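Local structure of NOL1/NOP2/sun family protein (Enterococcus faecium, 3M4X) at residues E204-C209 against T236-E241; F382-A387 against V435-Q440; Q409-G414 against N447-G452. The protein probably transfers methyl groups from S-adenosylmethionine to cytosine in 16S ribosomal RNA. All coordinates share one frame; numbering follows the deposited sequence.

Contact 1 of 3, residues E204-C209 against T236-E241; sequences ESPLYC and TFAPEE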
loop_
_atom_site.group_PDB
_atom_site.type_symbol
_atom_site.label_atom_id
_atom_site.label_comp_id
_atom_site.label_asym_id
_atom_site.label_seq_id
_atom_site.Cartn_x
_atom_site.Cartn_y
_atom_site.Cartn_z
ATOM N N GLU A 204 29.427 4.368 7.044
ATOM C CA GLU A 204 29.504 3.870 5.675
ATOM C C GLU A 204 28.136 3.528 5.096
ATOM O O GLU A 204 28.028 3.168 3.930
ATOM C CB GLU A 204 30.407 2.637 5.603
ATOM C CG GLU A 204 31.890 2.938 5.749
ATOM C CD GLU A 204 32.739 1.684 5.698
ATOM O OE1 GLU A 204 32.235 0.605 6.085
ATOM O OE2 GLU A 204 33.906 1.777 5.272
ATOM N N SER A 205 27.097 3.632 5.917
ATOM C CA SER A 205 25.754 3.251 5.492
ATOM C C SER A 205 25.242 4.060 4.307
ATOM O O SER A 205 24.674 3.500 3.379
ATOM C CB SER A 205 24.765 3.342 6.655
ATOM O OG SER A 205 25.069 2.396 7.666
ATOM N N PRO A 206 25.429 5.386 4.334
ATOM C CA PRO A 206 24.860 6.152 3.225
ATOM C C PRO A 206 25.362 5.697 1.859
ATOM O O PRO A 206 24.546 5.509 0.950
ATOM C CB PRO A 206 25.302 7.581 3.532
ATOM C CG PRO A 206 25.390 7.606 5.036
ATOM C CD PRO A 206 25.941 6.261 5.404
ATOM N N LEU A 207 26.672 5.518 1.717
ATOM C CA LEU A 207 27.256 5.139 0.430
ATOM C C LEU A 207 26.932 3.693 0.065
ATOM O O LEU A 207 26.696 3.381 -1.097
ATOM C CB LEU A 207 28.770 5.369 0.416
ATOM C CG LEU A 207 29.299 6.800 0.251
ATOM C CD1 LEU A 207 28.783 7.427 -1.042
ATOM C CD2 LEU A 207 28.951 7.670 1.459
ATOM N N TYR A 208 26.927 2.809 1.054
ATOM C CA TYR A 208 26.506 1.432 0.834
ATOM C C TYR A 208 25.072 1.398 0.294
ATOM O O TYR A 208 24.749 0.639 -0.630
ATOM C CB TYR A 208 26.603 0.640 2.138
ATOM C CG TYR A 208 26.061 -0.768 2.055
ATOM C CD1 TYR A 208 26.907 -1.848 1.838
ATOM C CD2 TYR A 208 24.697 -1.019 2.201
ATOM C CE1 TYR A 208 26.410 -3.142 1.761
ATOM C CE2 TYR A 208 24.191 -2.310 2.124
ATOM C CZ TYR A 208 25.051 -3.369 1.904
ATOM O OH TYR A 208 24.553 -4.654 1.828
ATOM N N CYS A 209 24.215 2.232 0.873
ATOM C CA CYS A 209 22.819 2.288 0.471
ATOM C C CYS A 209 22.678 2.954 -0.884
ATOM O O CYS A 209 21.846 2.550 -1.690
ATOM C CB CYS A 209 21.984 3.022 1.520
ATOM S SG CYS A 209 21.667 2.048 3.004
ATOM N N THR A 236 15.612 8.718 4.954
ATOM C CA THR A 236 16.906 9.085 5.486
ATOM C C THR A 236 17.208 10.494 5.033
ATOM O O THR A 236 16.579 10.997 4.100
ATOM C CB THR A 236 18.019 8.131 5.016
ATOM O OG1 THR A 236 19.160 8.284 5.869
ATOM C CG2 THR A 236 18.423 8.414 3.549
ATOM N N PHE A 237 18.171 11.122 5.694
ATOM C CA PHE A 237 18.518 12.514 5.417
ATOM C C PHE A 237 19.736 12.643 4.504
ATOM O O PHE A 237 19.984 13.711 3.936
ATOM C CB PHE A 237 18.788 13.274 6.734
ATOM C CG PHE A 237 17.629 13.264 7.690
ATOM C CD1 PHE A 237 17.687 12.528 8.868
ATOM C CD2 PHE A 237 16.477 13.981 7.409
ATOM C CE1 PHE A 237 16.616 12.514 9.754
ATOM C CE2 PHE A 237 15.396 13.964 8.281
ATOM C CZ PHE A 237 15.467 13.233 9.461
ATOM N N ALA A 238 20.500 11.566 4.362
ATOM C CA ALA A 238 21.784 11.649 3.660
ATOM C C ALA A 238 21.668 12.140 2.224
ATOM O O ALA A 238 20.856 11.629 1.449
ATOM C CB ALA A 238 22.518 10.312 3.712
ATOM N N PRO A 239 22.476 13.155 1.871
ATOM C CA PRO A 239 22.607 13.575 0.472
ATOM C C PRO A 239 22.955 12.387 -0.403
ATOM O O PRO A 239 22.436 12.286 -1.509
ATOM C CB PRO A 239 23.791 14.553 0.508
ATOM C CG PRO A 239 23.719 15.143 1.920
ATOM C CD PRO A 239 23.263 14.004 2.792
ATOM N N GLU A 240 23.822 11.501 0.084
ATOM C CA GLU A 240 24.292 10.384 -0.734
ATOM C C GLU A 240 23.130 9.537 -1.263
ATOM O O GLU A 240 23.230 8.955 -2.330
ATOM C CB GLU A 240 25.303 9.516 0.023
ATOM C CG GLU A 240 26.632 10.220 0.353
ATOM C CD GLU A 240 26.532 11.120 1.586
ATOM O OE1 GLU A 240 25.446 11.195 2.202
ATOM O OE2 GLU A 240 27.541 11.756 1.945
ATOM N N GLU A 241 22.025 9.504 -0.522
ATOM C CA GLU A 241 20.866 8.689 -0.893
ATOM C C GLU A 241 19.706 9.475 -1.494
ATOM O O GLU A 241 18.744 8.893 -1.979
ATOM C CB GLU A 241 20.375 7.895 0.312
ATOM C CG GLU A 241 21.415 6.947 0.840
ATOM C CD GLU A 241 21.080 6.447 2.205
ATOM O OE1 GLU A 241 21.641 6.985 3.189
ATOM O OE2 GLU A 241 20.245 5.524 2.297
#
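Pro-206 and Cys-209, one turn apart on helix 205-222, receive the carboxylate of Glu-241 against their carbon atoms. Glu-241 OE1 lies 3.3 Å from Pro-206 CA, and its OE2 comes within 3.1 Å of Cys-209 CB, a tight approach. Farther back on the same side chain, Glu-241 CG rests 3.4 Å from the carbonyl oxygen of Pro-206. Proline suits the first turn of a helix, where its missing N-H costs no helical bond, and its ring gives an apolar surface. Pro-206 CB meets Ala-238 CB at 3.9 Å, the small methyl group letting the loop come close. At the more exposed border, both methyls of Leu-207 pack on the aliphatic part of Glu-240, with Leu-207 CD2 3.6 Å from Glu-240 CG. The Glu-240 chain bends at chi2 (80°), which sends CD off the straight path, and OE1 forms a salt bridge with Lys-15 of helix 10-20.

A second shell fixes these groups. Ser-186 OG bonds to Glu-241 OE1 and also to Thr-236 OG1, so the acid is held from the side of the loop after strand 176-182, where it also touches Cys-185. Gln-210 NE2 bonds to Glu-240 O, and Glu-241 N closes the loop on itself through Ala-238 O. Helix 205-222 precedes strand 228-234, and the loop after that strand returns to the helix's first turn, a topology consistent with the Rossmann-like fold of the RsmB/F methyltransferase domain.

Contact 2 of 3, residues F382-A387 against V435-Q440; sequences FEPSYA and VGFGKQ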
loop_
_atom_site.group_PDB
_atom_site.type_symbol
_atom_site.label_atom_id
_atom_site.label_comp_id
_atom_site.label_asym_id
_atom_site.label_seq_id
_atom_site.Cartn_x
_atom_site.Cartn_y
_atom_site.Cartn_z
ATOM N N PHE A 382 -19.256 -24.028 -3.914
ATOM C CA PHE A 382 -18.426 -22.832 -3.977
ATOM C C PHE A 382 -18.629 -21.988 -2.720
ATOM O O PHE A 382 -19.762 -21.752 -2.304
ATOM C CB PHE A 382 -18.756 -21.998 -5.211
ATOM C CG PHE A 382 -18.088 -20.648 -5.221
ATOM C CD1 PHE A 382 -16.809 -20.496 -5.726
ATOM C CD2 PHE A 382 -18.741 -19.529 -4.711
ATOM C CE1 PHE A 382 -16.193 -19.246 -5.725
ATOM C CE2 PHE A 382 -18.139 -18.292 -4.718
ATOM C CZ PHE A 382 -16.864 -18.145 -5.222
ATOM N N GLU A 383 -17.530 -21.536 -2.124
ATOM C CA GLU A 383 -17.602 -20.708 -0.932
ATOM C C GLU A 383 -16.987 -19.337 -1.190
ATOM O O GLU A 383 -15.838 -19.236 -1.585
ATOM C CB GLU A 383 -16.913 -21.405 0.237
ATOM C CG GLU A 383 -17.556 -22.739 0.593
ATOM C CD GLU A 383 -17.044 -23.314 1.905
ATOM O OE1 GLU A 383 -15.970 -22.874 2.380
ATOM O OE2 GLU A 383 -17.720 -24.209 2.460
ATOM N N PRO A 384 -17.770 -18.274 -0.977
ATOM C CA PRO A 384 -17.323 -16.906 -1.235
ATOM C C PRO A 384 -16.214 -16.551 -0.240
ATOM O O PRO A 384 -16.155 -17.124 0.855
ATOM C CB PRO A 384 -18.572 -16.057 -0.939
ATOM C CG PRO A 384 -19.676 -17.032 -0.643
ATOM C CD PRO A 384 -19.058 -18.318 -0.266
ATOM N N SER A 385 -15.358 -15.603 -0.605
ATOM C CA SER A 385 -14.183 -15.302 0.205
ATOM C C SER A 385 -14.322 -14.050 1.064
ATOM O O SER A 385 -15.172 -13.185 0.825
ATOM C CB SER A 385 -12.977 -15.105 -0.698
ATOM O OG SER A 385 -13.185 -13.942 -1.478
ATOM N N TYR A 386 -13.440 -13.968 2.055
ATOM C CA TYR A 386 -13.257 -12.790 2.880
ATOM C C TYR A 386 -12.911 -11.603 1.991
ATOM O O TYR A 386 -13.442 -10.507 2.169
ATOM C CB TYR A 386 -12.129 -13.075 3.860
ATOM C CG TYR A 386 -11.904 -12.035 4.943
ATOM C CD1 TYR A 386 -12.913 -11.698 5.831
ATOM C CD2 TYR A 386 -10.664 -11.441 5.111
ATOM C CE1 TYR A 386 -12.705 -10.775 6.834
ATOM C CE2 TYR A 386 -10.445 -10.518 6.119
ATOM C CZ TYR A 386 -11.471 -10.189 6.977
ATOM O OH TYR A 386 -11.268 -9.269 7.984
ATOM N N ALA A 387 -12.042 -11.825 1.012
ATOM C CA ALA A 387 -11.618 -10.751 0.117
ATOM C C ALA A 387 -12.815 -10.114 -0.579
ATOM O O ALA A 387 -12.918 -8.885 -0.666
ATOM C CB ALA A 387 -10.596 -11.263 -0.910
ATOM N N VAL A 435 -18.177 -6.623 7.021
ATOM C CA VAL A 435 -17.113 -7.195 7.830
ATOM C C VAL A 435 -16.724 -8.609 7.440
ATOM O O VAL A 435 -15.759 -9.151 7.977
ATOM C CB VAL A 435 -17.450 -7.137 9.326
ATOM C CG1 VAL A 435 -17.728 -5.704 9.724
ATOM C CG2 VAL A 435 -18.657 -8.017 9.648
ATOM N N GLY A 436 -17.457 -9.207 6.498
ATOM C CA GLY A 436 -17.204 -10.589 6.121
ATOM C C GLY A 436 -18.449 -11.380 5.739
ATOM O O GLY A 436 -19.563 -10.874 5.835
ATOM N N PHE A 437 -18.258 -12.626 5.302
ATOM C CA PHE A 437 -19.383 -13.510 5.004
ATOM C C PHE A 437 -19.810 -14.364 6.197
ATOM O O PHE A 437 -18.978 -14.874 6.945
ATOM C CB PHE A 437 -19.062 -14.443 3.830
ATOM C CG PHE A 437 -19.334 -13.840 2.487
ATOM C CD1 PHE A 437 -18.290 -13.450 1.665
ATOM C CD2 PHE A 437 -20.640 -13.664 2.044
ATOM C CE1 PHE A 437 -18.541 -12.891 0.423
ATOM C CE2 PHE A 437 -20.900 -13.106 0.815
ATOM C CZ PHE A 437 -19.850 -12.717 -0.001
ATOM N N GLY A 438 -21.120 -14.514 6.355
ATOM C CA GLY A 438 -21.674 -15.573 7.172
ATOM C C GLY A 438 -22.515 -16.464 6.277
ATOM O O GLY A 438 -22.786 -16.118 5.126
ATOM N N LYS A 439 -22.926 -17.618 6.786
ATOM C CA LYS A 439 -23.861 -18.442 6.046
ATOM C C LYS A 439 -25.037 -18.826 6.943
ATOM O O LYS A 439 -24.928 -19.687 7.814
ATOM C CB LYS A 439 -23.176 -19.677 5.445
ATOM C CG LYS A 439 -24.040 -20.378 4.388
ATOM C CD LYS A 439 -23.540 -21.773 4.080
ATOM C CE LYS A 439 -24.374 -22.410 3.002
ATOM N NZ LYS A 439 -23.943 -23.801 2.730
ATOM N N GLN A 440 -26.163 -18.165 6.722
ATOM C CA GLN A 440 -27.326 -18.367 7.556
ATOM C C GLN A 440 -28.045 -19.676 7.211
ATOM O O GLN A 440 -28.676 -19.804 6.161
ATOM C CB GLN A 440 -28.268 -17.183 7.427
ATOM C CG GLN A 440 -29.510 -17.286 8.301
ATOM C CD GLN A 440 -30.505 -16.221 7.953
ATOM O OE1 GLN A 440 -30.712 -15.922 6.772
ATOM N NE2 GLN A 440 -31.125 -15.627 8.967
#
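Pro-384 to Tyr-386 and Val-435 to Phe-437 run roughly antiparallel, 155° apart, with the CA atoms of Tyr-386 and Gly-436 5.6 Å from each other. They are not sheet partners: strand 381-384 edges the sheet of the first C-terminal domain, whereas strand 433-441 lies inside the sheet of the PUA-like domain, so the junction is made by side chains of each segment meeting side chains and backbone atoms of the other. Phe-437 does most of this, its flat ring offering two different surfaces. Pro-384 CB sits over one face, 3.7 Å from the Phe-437 ring centroid, in a CH-pi contact that is offset toward the rim. In the ring plane, Ser-385 O meets the edge, 3.2 Å from Phe-437 CD1, where the aromatic hydrogens carry slight positive charge. Ser-385 itself is the N-cap of helix 386-390, with OG bonded to Leu-388 N and to His-373 O. The backbone of Gly-436, with phi 146°, would press any CB against the preceding carbonyl oxygen, so glycine fits here. Tyr-386 has CG anti to its backbone N (chi1 -172°), and its ring edge reaches strand 433-441. Tyr-386 CE1 lies 3.6 Å from Val-435 O, and Gln-83 NE2 bonds to both that oxygen and Tyr-386 OH.

Contact 3 of 3, residues Q409-G414 against N447-G452; sequences QSYTAG and NFFPKG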
loop_
_atom_site.group_PDB
_atom_site.type_symbol
_atom_site.label_atom_id
_atom_site.label_comp_id
_atom_site.label_asym_id
_atom_site.label_seq_id
_atom_site.Cartn_x
_atom_site.Cartn_y
_atom_site.Cartn_z
ATOM N N GLN A 409 -18.156 -8.929 17.723
ATOM C CA GLN A 409 -17.237 -9.577 18.661
ATOM C C GLN A 409 -17.237 -11.100 18.508
ATOM O O GLN A 409 -16.181 -11.714 18.346
ATOM C CB GLN A 409 -17.593 -9.218 20.108
ATOM C CG GLN A 409 -16.601 -8.306 20.799
ATOM C CD GLN A 409 -17.141 -6.899 21.000
ATOM O OE1 GLN A 409 -18.338 -6.654 20.852
ATOM N NE2 GLN A 409 -16.256 -5.966 21.343
ATOM N N SER A 410 -18.427 -11.702 18.563
ATOM C CA SER A 410 -18.578 -13.154 18.437
ATOM C C SER A 410 -18.061 -13.645 17.100
ATOM O O SER A 410 -17.389 -14.674 17.017
ATOM C CB SER A 410 -20.046 -13.552 18.579
ATOM O OG SER A 410 -20.626 -12.938 19.712
ATOM N N TYR A 411 -18.380 -12.894 16.053
ATOM C CA TYR A 411 -17.960 -13.243 14.701
ATOM C C TYR A 411 -16.435 -13.273 14.554
ATOM O O TYR A 411 -15.873 -14.263 14.081
ATOM C CB TYR A 411 -18.602 -12.298 13.678
ATOM C CG TYR A 411 -18.204 -12.589 12.244
ATOM C CD1 TYR A 411 -18.684 -13.712 11.583
ATOM C CD2 TYR A 411 -17.341 -11.736 11.551
ATOM C CE1 TYR A 411 -18.314 -13.979 10.274
ATOM C CE2 TYR A 411 -16.972 -11.992 10.252
ATOM C CZ TYR A 411 -17.458 -13.110 9.613
ATOM O OH TYR A 411 -17.081 -13.364 8.306
ATOM N N THR A 412 -15.760 -12.203 14.966
ATOM C CA THR A 412 -14.297 -12.167 14.866
ATOM C C THR A 412 -13.607 -13.140 15.831
ATOM O O THR A 412 -12.454 -13.512 15.627
ATOM C CB THR A 412 -13.732 -10.753 15.049
ATOM O OG1 THR A 412 -14.289 -10.174 16.233
ATOM C CG2 THR A 412 -14.091 -9.892 13.850
ATOM N N ALA A 413 -14.323 -13.556 16.870
ATOM C CA ALA A 413 -13.857 -14.634 17.744
ATOM C C ALA A 413 -13.996 -15.993 17.059
ATOM O O ALA A 413 -13.347 -16.965 17.449
ATOM C CB ALA A 413 -14.625 -14.626 19.060
ATOM N N GLY A 414 -14.856 -16.057 16.047
ATOM C CA GLY A 414 -15.030 -17.274 15.279
ATOM C C GLY A 414 -16.298 -18.018 15.654
ATOM O O GLY A 414 -16.532 -19.131 15.197
ATOM N N ASN A 447 -19.974 -19.437 10.727
ATOM C CA ASN A 447 -18.861 -18.502 10.746
ATOM C C ASN A 447 -17.826 -18.682 9.646
ATOM O O ASN A 447 -17.201 -19.739 9.528
ATOM C CB ASN A 447 -18.175 -18.525 12.110
ATOM C CG ASN A 447 -17.094 -17.480 12.216
ATOM O OD1 ASN A 447 -16.089 -17.547 11.517
ATOM N ND2 ASN A 447 -17.309 -16.491 13.066
ATOM N N PHE A 448 -17.637 -17.632 8.853
ATOM C CA PHE A 448 -16.608 -17.649 7.827
ATOM C C PHE A 448 -15.593 -16.520 7.941
ATOM O O PHE A 448 -14.995 -16.088 6.947
ATOM C CB PHE A 448 -17.234 -17.758 6.440
ATOM C CG PHE A 448 -17.780 -19.120 6.175
ATOM C CD1 PHE A 448 -19.053 -19.459 6.587
ATOM C CD2 PHE A 448 -16.989 -20.091 5.594
ATOM C CE1 PHE A 448 -19.542 -20.723 6.387
ATOM C CE2 PHE A 448 -17.479 -21.366 5.389
ATOM C CZ PHE A 448 -18.757 -21.679 5.787
ATOM N N PHE A 449 -15.389 -16.057 9.170
ATOM C CA PHE A 449 -14.245 -15.205 9.442
ATOM C C PHE A 449 -13.007 -16.089 9.392
ATOM O O PHE A 449 -12.943 -17.105 10.092
ATOM C CB PHE A 449 -14.367 -14.515 10.798
ATOM C CG PHE A 449 -13.345 -13.425 11.007
ATOM C CD1 PHE A 449 -13.325 -12.313 10.180
ATOM C CD2 PHE A 449 -12.401 -13.518 12.017
ATOM C CE1 PHE A 449 -12.393 -11.314 10.359
ATOM C CE2 PHE A 449 -11.462 -12.519 12.201
ATOM C CZ PHE A 449 -11.460 -11.415 11.378
ATOM N N PRO A 450 -12.034 -15.730 8.541
ATOM C CA PRO A 450 -10.841 -16.567 8.357
ATOM C C PRO A 450 -10.230 -16.995 9.690
ATOM O O PRO A 450 -10.034 -16.157 10.575
ATOM C CB PRO A 450 -9.899 -15.656 7.560
ATOM C CG PRO A 450 -10.845 -14.820 6.743
ATOM C CD PRO A 450 -12.033 -14.565 7.639
ATOM N N LYS A 451 -9.959 -18.294 9.821
ATOM C CA LYS A 451 -9.484 -18.876 11.075
ATOM C C LYS A 451 -8.211 -18.192 11.563
ATOM O O LYS A 451 -8.011 -18.021 12.763
ATOM C CB LYS A 451 -9.236 -20.378 10.906
ATOM C CG LYS A 451 -10.447 -21.156 10.412
ATOM C CD LYS A 451 -10.125 -22.625 10.158
ATOM C CE LYS A 451 -11.357 -23.372 9.661
ATOM N NZ LYS A 451 -11.086 -24.810 9.369
ATOM N N GLY A 452 -7.362 -17.791 10.623
ATOM C CA GLY A 452 -6.091 -17.173 10.957
ATOM C C GLY A 452 -6.212 -15.768 11.519
ATOM O O GLY A 452 -5.212 -15.172 11.915
#
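Asn-447 and Tyr-411 make the one hydrogen bond between the two segments, ND2 of the amide giving a proton to the tyrosine's carbonyl oxygen at 2.8 Å. The bond is fairly straight (152° at the hydrogen), lies in the plane of both groups and uses a carbonyl lone pair. CG of Asn-447 is anti to the backbone N (chi1 -175°), which carries the amide toward the helix end. Tyr-411 O has a second donor, Gly-414 N at 2.8 Å, because helix 405-413 ends there in a Schellman motif; glycine suits the positive phi of that turn. The other end of the amide works within its own loop: Asn-447 OD1 accepts from Phe-449 N at 2.9 Å, the donor standing above the carbonyl plane, and so closes an Asx turn. Arg-454 NH2 also bonds to OD1. Asparagine suits the place because its amide N-H bonds the helix-end carbonyl while its oxygen closes the turn.

Two of the apolar contacts are CH-pi. Phe-449 CB lies over one face of the Tyr-411 ring, 3.8 Å from its centroid, and Thr-412 CG2 lies over a face of the Phe-449 ring, 4.0 Å from that centroid. The two rings themselves meet obliquely, planes 58° apart, with Tyr-411 CE2 3.7 Å from Phe-449 CD1. A branched threonine serves both needs, its methyl facing the ring while OG1 bonds back to Trp-408 O in the helix.

Tyr-411 OH is hydrogen-bonded to Phe-437 O on strand 433-441. Thus the Schellman-type C-terminus of helix 405-413 is held against an Asx turn in the loop after strand 444-447, within the PUA-like domain.

How the contacts relate
From the N terminus, contact 1 comes first: it closes a loop of 26 residues holding most of helix 205-222 and strand 228-234, within the catalytic domain. It is complete before the others begin, and its centre lies 47 Å from that of contact 2 and 45 Å from that of contact 3, across the chain's centre. Contacts 2 and 3 cross, their segments following in the order 382-387, 409-414, 435-440, 447-452. Contact 2 closes a 47-residue span and joins two C-terminal domains; contact 3 closes 32 residues, none helical, within the PUA-like one. Their centres are 11 Å apart, and they share a border where Tyr-386 packs on Phe-449 and Pro-450.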